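Local atomic coordinates of BB_2cx5_001 (Thermus thermophilus, PDB entry 3RI0), a protein that serves as a computationally designed scaffold that presents a grafted linear HIV epitope on a framework related to aminoacyl-tRNA editing domains. Residues A[11-14]-A[20-23]; A[24-29]-A[37-42]; A[76-81]-A[148-153]. The protein carries 6 engineered substitutions. All coordinates share one frame; numbering follows the deposited sequence.

Contact 1. Residues A[11-14]-A[20-23]; sequences GALE and HLKV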
ATOM      1  N   GLY A  11       0.788  14.618  -5.823  1.00 10.69           N
ATOM      2  CA  GLY A  11      -0.114  15.104  -6.859  1.00 10.83           C
ATOM      3  C   GLY A  11      -1.318  14.195  -6.990  1.00 12.50           C
ATOM      4  O   GLY A  11      -2.448  14.653  -7.226  1.00 13.04           O
ATOM      5  N   ALA A  12      -1.083  12.896  -6.836  1.00 12.16           N
ATOM      6  CA  ALA A  12      -2.159  11.905  -6.925  1.00 12.88           C
ATOM      7  C   ALA A  12      -3.151  12.110  -5.782  1.00 13.23           C
ATOM      8  O   ALA A  12      -4.359  12.034  -5.991  1.00 15.64           O
ATOM      9  CB  ALA A  12      -1.581  10.479  -6.871  1.00 10.49           C
ATOM     10  N   LEU A  13      -2.644  12.372  -4.578  1.00 12.67           N
ATOM     11  CA  LEU A  13      -3.518  12.588  -3.435  1.00 15.43           C
ATOM     12  C   LEU A  13      -4.383  13.826  -3.635  1.00 16.68           C
ATOM     13  O   LEU A  13      -5.569  13.804  -3.322  1.00 18.31           O
ATOM     14  CB  LEU A  13      -2.710  12.710  -2.137  1.00 11.50           C
ATOM     15  CG  LEU A  13      -2.108  11.407  -1.602  1.00 13.67           C
ATOM     16  CD1 LEU A  13      -1.223  11.707  -0.396  1.00 12.71           C
ATOM     17  CD2 LEU A  13      -3.220  10.421  -1.220  1.00  9.36           C
ATOM     18  N   GLU A  14      -3.798  14.894  -4.170  1.00 18.86           N
ATOM     19  CA  GLU A  14      -4.557  16.119  -4.415  1.00 21.99           C
ATOM     20  C   GLU A  14      -5.605  15.931  -5.520  1.00 22.87           C
ATOM     21  O   GLU A  14      -6.746  16.384  -5.392  1.00 24.20           O
ATOM     22  CB  GLU A  14      -3.605  17.264  -4.776  1.00 21.97           C
ATOM     23  CG  GLU A  14      -2.585  17.556  -3.679  1.00 25.74           C
ATOM     24  CD  GLU A  14      -1.462  18.476  -4.130  1.00 27.03           C
ATOM     25  OE1 GLU A  14      -1.105  18.447  -5.327  1.00 28.64           O
ATOM     26  OE2 GLU A  14      -0.919  19.211  -3.283  1.00 30.88           O
ATOM     27  N   HIS A  20      -5.060  17.168   1.757  1.00 16.93           N
ATOM     28  CA  HIS A  20      -4.626  17.496   3.108  1.00 18.28           C
ATOM     29  C   HIS A  20      -3.671  16.442   3.666  1.00 17.65           C
ATOM     30  O   HIS A  20      -3.031  16.678   4.681  1.00 18.39           O
ATOM     31  CB  HIS A  20      -5.823  17.663   4.041  1.00 18.12           C
ATOM     32  CG  HIS A  20      -6.614  16.407   4.242  1.00 18.37           C
ATOM     33  ND1 HIS A  20      -7.388  15.848   3.247  1.00 18.42           N
ATOM     34  CD2 HIS A  20      -6.778  15.622   5.334  1.00 15.20           C
ATOM     35  CE1 HIS A  20      -7.999  14.776   3.719  1.00 16.48           C
ATOM     36  NE2 HIS A  20      -7.648  14.616   4.984  1.00 15.66           N
ATOM     37  N   LEU A  21      -3.584  15.287   3.007  1.00 18.22           N
ATOM     38  CA  LEU A  21      -2.652  14.237   3.433  1.00 18.90           C
ATOM     39  C   LEU A  21      -1.327  14.632   2.786  1.00 17.58           C
ATOM     40  O   LEU A  21      -1.295  14.938   1.592  1.00 16.30           O
ATOM     41  CB  LEU A  21      -3.104  12.863   2.920  1.00 19.99           C
ATOM     42  CG  LEU A  21      -4.504  12.423   3.385  1.00 22.13           C
ATOM     43  CD1 LEU A  21      -4.874  11.077   2.758  1.00 22.37           C
ATOM     44  CD2 LEU A  21      -4.521  12.303   4.911  1.00 22.48           C
ATOM     45  N   LYS A  22      -0.248  14.638   3.566  1.00 15.52           N
ATOM     46  CA  LYS A  22       1.063  15.056   3.072  1.00 15.78           C
ATOM     47  C   LYS A  22       2.095  13.943   2.993  1.00 15.63           C
ATOM     48  O   LYS A  22       2.292  13.198   3.957  1.00 13.37           O
ATOM     49  CB  LYS A  22       1.633  16.167   3.963  1.00 16.74           C
ATOM     50  CG  LYS A  22       0.646  17.285   4.291  1.00 18.27           C
ATOM     51  CD  LYS A  22       0.115  17.937   3.027  1.00 20.31           C
ATOM     52  CE  LYS A  22      -0.754  19.138   3.348  1.00 22.63           C
ATOM     53  NZ  LYS A  22      -1.278  19.782   2.099  1.00 24.50           N
ATOM     54  N   VAL A  23       2.760  13.849   1.842  1.00 13.15           N
ATOM     55  CA  VAL A  23       3.801  12.853   1.657  1.00 14.47           C
ATOM     56  C   VAL A  23       5.039  13.382   2.363  1.00 15.92           C
ATOM     57  O   VAL A  23       5.431  14.537   2.179  1.00 17.50           O
ATOM     58  CB  VAL A  23       4.124  12.618   0.174  1.00 13.62           C
ATOM     59  CG1 VAL A  23       5.317  11.671   0.057  1.00 14.28           C
ATOM     60  CG2 VAL A  23       2.929  12.015  -0.522  1.00  9.85           C
TER
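L21, which receives the side chain of L13 across this contact, also lies against the one ring here: its CG sits 4.1 Å above the centre of the H20 imidazole, over one face. H20 NE2 is hydrogen-bonded to E142 OE2, so one face meets a leucine while a nitrogen is fixed by a carboxylate. No hydrogen bond joins the segments; side chain meets side chain through apolar atoms alone. L13 reaches out from the helix with a single methyl, CD1, which stands 4.0 Å from L21 CB and 4.2 Å from V23 CG2, the two leucine side chains crossing at about a right angle. That same methyl lies 3.8 Å from L21 O, a plain van der Waals neighbour of a carbonyl that is satisfied elsewhere. A chi1 of -73°, with CG beside the backbone N, and an extended chi2 carry CD1 to L21 and V23. Polar tethering comes from Q10, on the same helix: its side-chain amide gives NE2 to L21 O and accepts the N-H of V23 at OE1, holding the loop at L21 and V23. The contact thus illustrates the chain after a helix returning to pack on it, the approach to strand 23-25 lying against helix 4-15. L13 continues onto F136 of strand 134-138 and L146 of helix 140-147, while L21 packs against A138 and L146 of the same two elements.

Contact 2. Residues A[24-29]-A[37-42]; sequences VELPAS and AQAVGA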
ATOM      1  N   VAL A  24       5.642  12.519   3.173  1.00 17.49           N
ATOM      2  CA  VAL A  24       6.816  12.850   3.968  1.00 17.81           C
ATOM      3  C   VAL A  24       8.045  12.060   3.525  1.00 19.40           C
ATOM      4  O   VAL A  24       7.948  10.881   3.172  1.00 18.19           O
ATOM      5  CB  VAL A  24       6.495  12.585   5.462  1.00 18.64           C
ATOM      6  CG1 VAL A  24       7.749  12.320   6.242  1.00 18.55           C
ATOM      7  CG2 VAL A  24       5.732  13.773   6.034  1.00 18.36           C
ATOM      8  N   GLU A  25       9.205  12.708   3.543  1.00 21.48           N
ATOM      9  CA  GLU A  25      10.432  12.057   3.100  1.00 23.43           C
ATOM     10  C   GLU A  25      11.387  11.780   4.250  1.00 22.92           C
ATOM     11  O   GLU A  25      11.790  12.684   4.975  1.00 22.58           O
ATOM     12  CB  GLU A  25      11.122  12.924   2.049  1.00 26.91           C
ATOM     13  CG  GLU A  25      12.065  12.163   1.144  1.00 32.36           C
ATOM     14  CD  GLU A  25      11.820  12.468  -0.322  1.00 35.48           C
ATOM     15  OE1 GLU A  25      12.086  13.615  -0.737  1.00 38.14           O
ATOM     16  OE2 GLU A  25      11.352  11.567  -1.055  1.00 35.95           O
ATOM     17  N   LEU A  26      11.745  10.515   4.405  1.00 23.13           N
ATOM     18  CA  LEU A  26      12.642  10.082   5.460  1.00 23.52           C
ATOM     19  C   LEU A  26      14.093  10.005   4.984  1.00 23.46           C
ATOM     20  O   LEU A  26      14.375   9.951   3.783  1.00 23.94           O
ATOM     21  CB  LEU A  26      12.191   8.722   5.989  1.00 24.21           C
ATOM     22  CG  LEU A  26      10.705   8.602   6.347  1.00 26.45           C
ATOM     23  CD1 LEU A  26      10.465   7.255   7.001  1.00 25.50           C
ATOM     24  CD2 LEU A  26      10.278   9.735   7.273  1.00 24.34           C
ATOM     25  N   PRO A  27      15.039   9.991   5.933  1.00 24.23           N
ATOM     26  CA  PRO A  27      16.473   9.930   5.635  1.00 25.48           C
ATOM     27  C   PRO A  27      16.881   8.787   4.719  1.00 27.23           C
ATOM     28  O   PRO A  27      16.375   7.682   4.848  1.00 26.15           O
ATOM     29  CB  PRO A  27      17.112   9.770   7.017  1.00 24.24           C
ATOM     30  CG  PRO A  27      16.115  10.371   7.942  1.00 24.94           C
ATOM     31  CD  PRO A  27      14.811   9.891   7.382  1.00 23.95           C
ATOM     32  N   ALA A  28      17.779   9.063   3.783  1.00 31.36           N
ATOM     33  CA  ALA A  28      18.282   8.003   2.932  1.00 36.75           C
ATOM     34  C   ALA A  28      18.997   7.201   4.012  1.00 40.28           C
ATOM     35  O   ALA A  28      19.850   7.743   4.714  1.00 42.75           O
ATOM     36  CB  ALA A  28      19.279   8.564   1.921  1.00 37.61           C
ATOM     37  N   SER A  29      18.617   5.936   4.170  1.00 43.07           N
ATOM     38  CA  SER A  29      19.159   5.035   5.203  1.00 45.33           C
ATOM     39  C   SER A  29      17.900   4.333   5.677  1.00 48.09           C
ATOM     40  O   SER A  29      17.873   3.636   6.692  1.00 49.58           O
ATOM     41  CB  SER A  29      19.717   5.815   6.399  1.00 44.56           C
ATOM     42  OG  SER A  29      18.921   5.587   7.558  1.00 45.00           O
ATOM     43  N   ALA A  37       8.772   3.066  10.338  1.00 31.41           N
ATOM     44  CA  ALA A  37       7.918   3.255  11.506  1.00 30.44           C
ATOM     45  C   ALA A  37       8.596   3.980  12.664  1.00 31.48           C
ATOM     46  O   ALA A  37       7.993   4.839  13.305  1.00 30.45           O
ATOM     47  CB  ALA A  37       7.383   1.907  11.979  1.00 29.93           C
ATOM     48  N   GLN A  38       9.843   3.626  12.946  1.00 33.62           N
ATOM     49  CA  GLN A  38      10.571   4.262  14.041  1.00 34.21           C
ATOM     50  C   GLN A  38      10.730   5.756  13.782  1.00 32.95           C
ATOM     51  O   GLN A  38      10.493   6.568  14.670  1.00 33.82           O
ATOM     52  CB  GLN A  38      11.951   3.613  14.211  1.00 35.88           C
ATOM     53  CG  GLN A  38      12.824   4.280  15.279  1.00 39.10           C
ATOM     54  CD  GLN A  38      12.574   3.764  16.683  1.00 41.10           C
ATOM     55  OE1 GLN A  38      11.430   3.587  17.106  1.00 43.95           O
ATOM     56  NE2 GLN A  38      13.654   3.533  17.424  1.00 39.81           N
ATOM     57  N   ALA A  39      11.122   6.105  12.559  1.00 31.47           N
ATOM     58  CA  ALA A  39      11.333   7.504  12.171  1.00 29.99           C
ATOM     59  C   ALA A  39      10.136   8.410  12.437  1.00 29.17           C
ATOM     60  O   ALA A  39      10.303   9.570  12.800  1.00 30.66           O
ATOM     61  CB  ALA A  39      11.722   7.589  10.702  1.00 28.98           C
ATOM     62  N   VAL A  40       8.929   7.884  12.266  1.00 27.72           N
ATOM     63  CA  VAL A  40       7.717   8.674  12.467  1.00 25.62           C
ATOM     64  C   VAL A  40       7.004   8.328  13.775  1.00 25.57           C
ATOM     65  O   VAL A  40       5.902   8.804  14.043  1.00 22.01           O
ATOM     66  CB  VAL A  40       6.735   8.491  11.273  1.00 25.92           C
ATOM     67  CG1 VAL A  40       7.419   8.902   9.974  1.00 26.20           C
ATOM     68  CG2 VAL A  40       6.277   7.050  11.172  1.00 24.38           C
ATOM     69  N   GLY A  41       7.640   7.486  14.581  1.00 25.78           N
ATOM     70  CA  GLY A  41       7.077   7.113  15.866  1.00 25.36           C
ATOM     71  C   GLY A  41       5.876   6.190  15.847  1.00 25.74           C
ATOM     72  O   GLY A  41       5.075   6.226  16.774  1.00 27.06           O
ATOM     73  N   ALA A  42       5.738   5.363  14.814  1.00 25.38           N
ATOM     74  CA  ALA A  42       4.604   4.441  14.737  1.00 24.62           C
ATOM     75  C   ALA A  42       5.064   3.009  14.985  1.00 24.27           C
ATOM     76  O   ALA A  42       6.265   2.737  15.034  1.00 24.82           O
ATOM     77  CB  ALA A  42       3.947   4.537  13.360  1.00 22.40           C
TER
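Apolar contact comes first: L26, just past the end of its strand, divides its two methyls between neighbours at the end of the helix. CD1 approaches A39 CB to 3.9 Å, and CD2 approaches V40 CG1 to 4.0 Å, so the branched end of the leucine spans two consecutive residues. L26 and V40 cross at about a right angle. The valine turns CG1 to the leucine by setting it beside its backbone N (chi1 -58°). V40 also rests on W126 of strand 125-128, which links this surface patch to the sheet beneath.

Hydrogen bonds do not pass between the segments; each has its own, 24-29 to a neighbouring strand and 37-42 within itself. The backbone pairing of V24 with L135 belongs to the antiparallel pairing of strands 23-25 and 134-138, and L26 with R133 carries it further. On the helical side, A42 N reaches A37 O at 2.8 Å and G41 N reaches Q38 O at 3.0 Å. The positive phi of G41, 72°, allows the backbone to leave the helix and make these two bonds. They define a Schellman motif with G41 as its C-prime residue, and the leucine packs against the helix end that this motif closes.

Contact 3. Residues A[76-81]-A[148-153]; sequences ARLVGT and GAQVAD. Engineered in segment 76-81: A76 (natural residue Thr).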
ATOM      1  N   ALA A  76      -6.764 -15.761  -2.380  1.00 30.06           N
ATOM      2  CA  ALA A  76      -7.268 -16.440  -3.575  1.00 31.37           C
ATOM      3  C   ALA A  76      -8.734 -16.883  -3.504  1.00 32.52           C
ATOM      4  O   ALA A  76      -9.467 -16.753  -4.482  1.00 33.37           O
ATOM      5  CB  ALA A  76      -6.382 -17.645  -3.901  1.00 29.27           C
ATOM      6  N   ARG A  77      -9.166 -17.416  -2.364  1.00 33.67           N
ATOM      7  CA  ARG A  77     -10.552 -17.860  -2.237  1.00 34.04           C
ATOM      8  C   ARG A  77     -11.456 -16.639  -2.219  1.00 33.97           C
ATOM      9  O   ARG A  77     -12.663 -16.715  -2.457  1.00 34.34           O
ATOM     10  CB  ARG A  77     -10.749 -18.663  -0.950  1.00 35.32           C
ATOM     11  CG  ARG A  77      -9.984 -19.982  -0.911  1.00 36.48           C
ATOM     12  CD  ARG A  77     -10.392 -20.820   0.293  1.00 36.23           C
ATOM     13  NE  ARG A  77      -9.913 -20.273   1.561  1.00 37.47           N
ATOM     14  CZ  ARG A  77      -8.664 -20.396   1.999  1.00 37.90           C
ATOM     15  NH1 ARG A  77      -7.763 -21.047   1.272  1.00 38.64           N
ATOM     16  NH2 ARG A  77      -8.315 -19.867   3.162  1.00 37.15           N
ATOM     17  N   LEU A  78     -10.830 -15.509  -1.937  1.00 32.89           N
ATOM     18  CA  LEU A  78     -11.492 -14.223  -1.845  1.00 32.70           C
ATOM     19  C   LEU A  78     -11.597 -13.624  -3.249  1.00 32.79           C
ATOM     20  O   LEU A  78     -12.606 -13.037  -3.630  1.00 32.32           O
ATOM     21  CB  LEU A  78     -10.635 -13.339  -0.943  1.00 33.64           C
ATOM     22  CG  LEU A  78     -11.209 -12.225  -0.090  1.00 34.28           C
ATOM     23  CD1 LEU A  78     -10.122 -11.719   0.848  1.00 35.21           C
ATOM     24  CD2 LEU A  78     -11.715 -11.129  -0.969  1.00 36.91           C
ATOM     25  N   VAL A  79     -10.531 -13.793  -4.013  1.00 32.32           N
ATOM     26  CA  VAL A  79     -10.442 -13.287  -5.371  1.00 33.40           C
ATOM     27  C   VAL A  79     -11.169 -14.258  -6.321  1.00 33.86           C
ATOM     28  O   VAL A  79     -11.794 -13.842  -7.305  1.00 32.09           O
ATOM     29  CB  VAL A  79      -8.938 -13.108  -5.746  1.00 33.55           C
ATOM     30  CG1 VAL A  79      -8.532 -14.045  -6.858  1.00 35.05           C
ATOM     31  CG2 VAL A  79      -8.674 -11.674  -6.104  1.00 35.26           C
ATOM     32  N   GLY A  80     -11.095 -15.548  -6.006  1.00 32.37           N
ATOM     33  CA  GLY A  80     -11.760 -16.553  -6.821  1.00 32.60           C
ATOM     34  C   GLY A  80     -10.918 -17.143  -7.941  1.00 33.40           C
ATOM     35  O   GLY A  80     -11.465 -17.749  -8.861  1.00 34.03           O
ATOM     36  N   THR A  81      -9.602 -16.953  -7.880  1.00 32.87           N
ATOM     37  CA  THR A  81      -8.707 -17.484  -8.902  1.00 33.73           C
ATOM     38  C   THR A  81      -7.315 -17.594  -8.307  1.00 33.72           C
ATOM     39  O   THR A  81      -7.027 -16.960  -7.298  1.00 33.58           O
ATOM     40  CB  THR A  81      -8.647 -16.561 -10.139  1.00 33.95           C
ATOM     41  OG1 THR A  81      -8.163 -17.304 -11.264  1.00 33.67           O
ATOM     42  CG2 THR A  81      -7.716 -15.376  -9.880  1.00 33.14           C
ATOM     43  N   GLY A 148     -11.096   2.504  -1.983  1.00 20.85           N
ATOM     44  CA  GLY A 148     -12.364   1.843  -2.246  1.00 20.48           C
ATOM     45  C   GLY A 148     -12.163   0.366  -1.949  1.00 22.09           C
ATOM     46  O   GLY A 148     -12.814  -0.509  -2.526  1.00 20.39           O
ATOM     47  N   ALA A 149     -11.238   0.092  -1.034  1.00 21.44           N
ATOM     48  CA  ALA A 149     -10.918  -1.274  -0.667  1.00 23.03           C
ATOM     49  C   ALA A 149     -12.005  -1.948   0.164  1.00 23.78           C
ATOM     50  O   ALA A 149     -12.761  -1.300   0.894  1.00 25.23           O
ATOM     51  CB  ALA A 149      -9.600  -1.310   0.092  1.00 22.81           C
ATOM     52  N   GLN A 150     -12.063  -3.262   0.047  1.00 23.38           N
ATOM     53  CA  GLN A 150     -13.010  -4.051   0.796  1.00 25.17           C
ATOM     54  C   GLN A 150     -12.229  -4.564   2.003  1.00 24.88           C
ATOM     55  O   GLN A 150     -11.118  -5.061   1.862  1.00 24.93           O
ATOM     56  CB  GLN A 150     -13.490  -5.214  -0.063  1.00 26.02           C
ATOM     57  CG  GLN A 150     -14.161  -6.348   0.682  1.00 30.15           C
ATOM     58  CD  GLN A 150     -14.656  -7.412  -0.275  1.00 33.43           C
ATOM     59  OE1 GLN A 150     -15.551  -7.156  -1.086  1.00 35.02           O
ATOM     60  NE2 GLN A 150     -14.071  -8.604  -0.203  1.00 35.27           N
ATOM     61  N   VAL A 151     -12.792  -4.394   3.193  1.00 25.23           N
ATOM     62  CA  VAL A 151     -12.168  -4.858   4.429  1.00 24.17           C
ATOM     63  C   VAL A 151     -12.135  -6.375   4.384  1.00 24.64           C
ATOM     64  O   VAL A 151     -13.098  -7.007   3.949  1.00 26.96           O
ATOM     65  CB  VAL A 151     -12.974  -4.404   5.676  1.00 24.40           C
ATOM     66  CG1 VAL A 151     -12.547  -5.191   6.883  1.00 23.53           C
ATOM     67  CG2 VAL A 151     -12.764  -2.924   5.922  1.00 22.37           C
ATOM     68  N   ALA A 152     -11.031  -6.969   4.827  1.00 25.06           N
ATOM     69  CA  ALA A 152     -10.922  -8.421   4.794  1.00 23.08           C
ATOM     70  C   ALA A 152      -9.896  -9.034   5.738  1.00 23.23           C
ATOM     71  O   ALA A 152      -8.996  -8.366   6.247  1.00 22.81           O
ATOM     72  CB  ALA A 152     -10.628  -8.879   3.367  1.00 23.17           C
ATOM     73  N   ASP A 153     -10.053 -10.332   5.957  1.00 23.61           N
ATOM     74  CA  ASP A 153      -9.152 -11.096   6.797  1.00 25.62           C
ATOM     75  C   ASP A 153      -8.138 -11.661   5.802  1.00 25.79           C
ATOM     76  O   ASP A 153      -8.472 -12.545   5.005  1.00 24.53           O
ATOM     77  CB  ASP A 153      -9.939 -12.209   7.499  1.00 27.13           C
ATOM     78  CG  ASP A 153      -9.051 -13.306   8.007  1.00 27.66           C
ATOM     79  OD1 ASP A 153      -8.032 -12.991   8.658  1.00 28.88           O
ATOM     80  OD2 ASP A 153      -9.368 -14.485   7.755  1.00 29.13           O
TER
HETATM   81  O   HOH W   1     -14.373 -10.109  -3.341  1.00 44.51           O
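Q150 NE2 is met by two parts of L78. A water accepts from NE2 at 3.5 Å and donates to L78 O at 3.4 Å, both bonds weak, and L78 CD2 lies 3.5 Å from Q150 NE2 itself. The amide therefore touches a methyl directly and the helix backbone through solvent. The other methyl, L78 CD1, makes the apolar part of the contact, 3.8 Å from A152 CB. L78 points its CG beside the carbonyl carbon (chi1 -151°), which directs its fork at the strand, while Q150 runs out extended and slides past it in the opposite direction. This is helix-on-sheet packing: Q150 and A152, two apart on strand 150-152, send their side chains toward helix 72-79, whereas V151 between them touches L144 of helix 140-147, so helices lie against both faces of the strand. The strand is held parallel to strand 113-116 by backbone bonds of Q150 with A113 and L115 and of A152 with L115 and E117, and L78 and Q150 both touch Y114 there. Just beyond the strand, D153 OD2 forms a salt bridge to NZ of K74, on helix 72-79, adding a charged link beside the apolar one. The side chain of Q150 is about 4 Å from a glycerol, probably from the crystallisation liquor.

How the contacts relate
Burial separates the three contacts, and their chemistry follows it. Contact 1 is a buried, apolar touch between a helix and the loop that follows it. Contact 2 is equally apolar but lies at the surface, where a leucine meets the end of a helix. Contact 3, partly buried on the sheet, mixes methyl packing with a side-chain amide and a weak water bridge, and it alone joins elements far apart in sequence. Contacts 1 and 2 adjoin, since residues 20-23 run directly into 24-29, yet their centres are 18 Å apart and they hold different helices to that chain. Contact 3 lies on the opposite side of the chain's centre from both, though contacts 2 and 3 reach the same sheet.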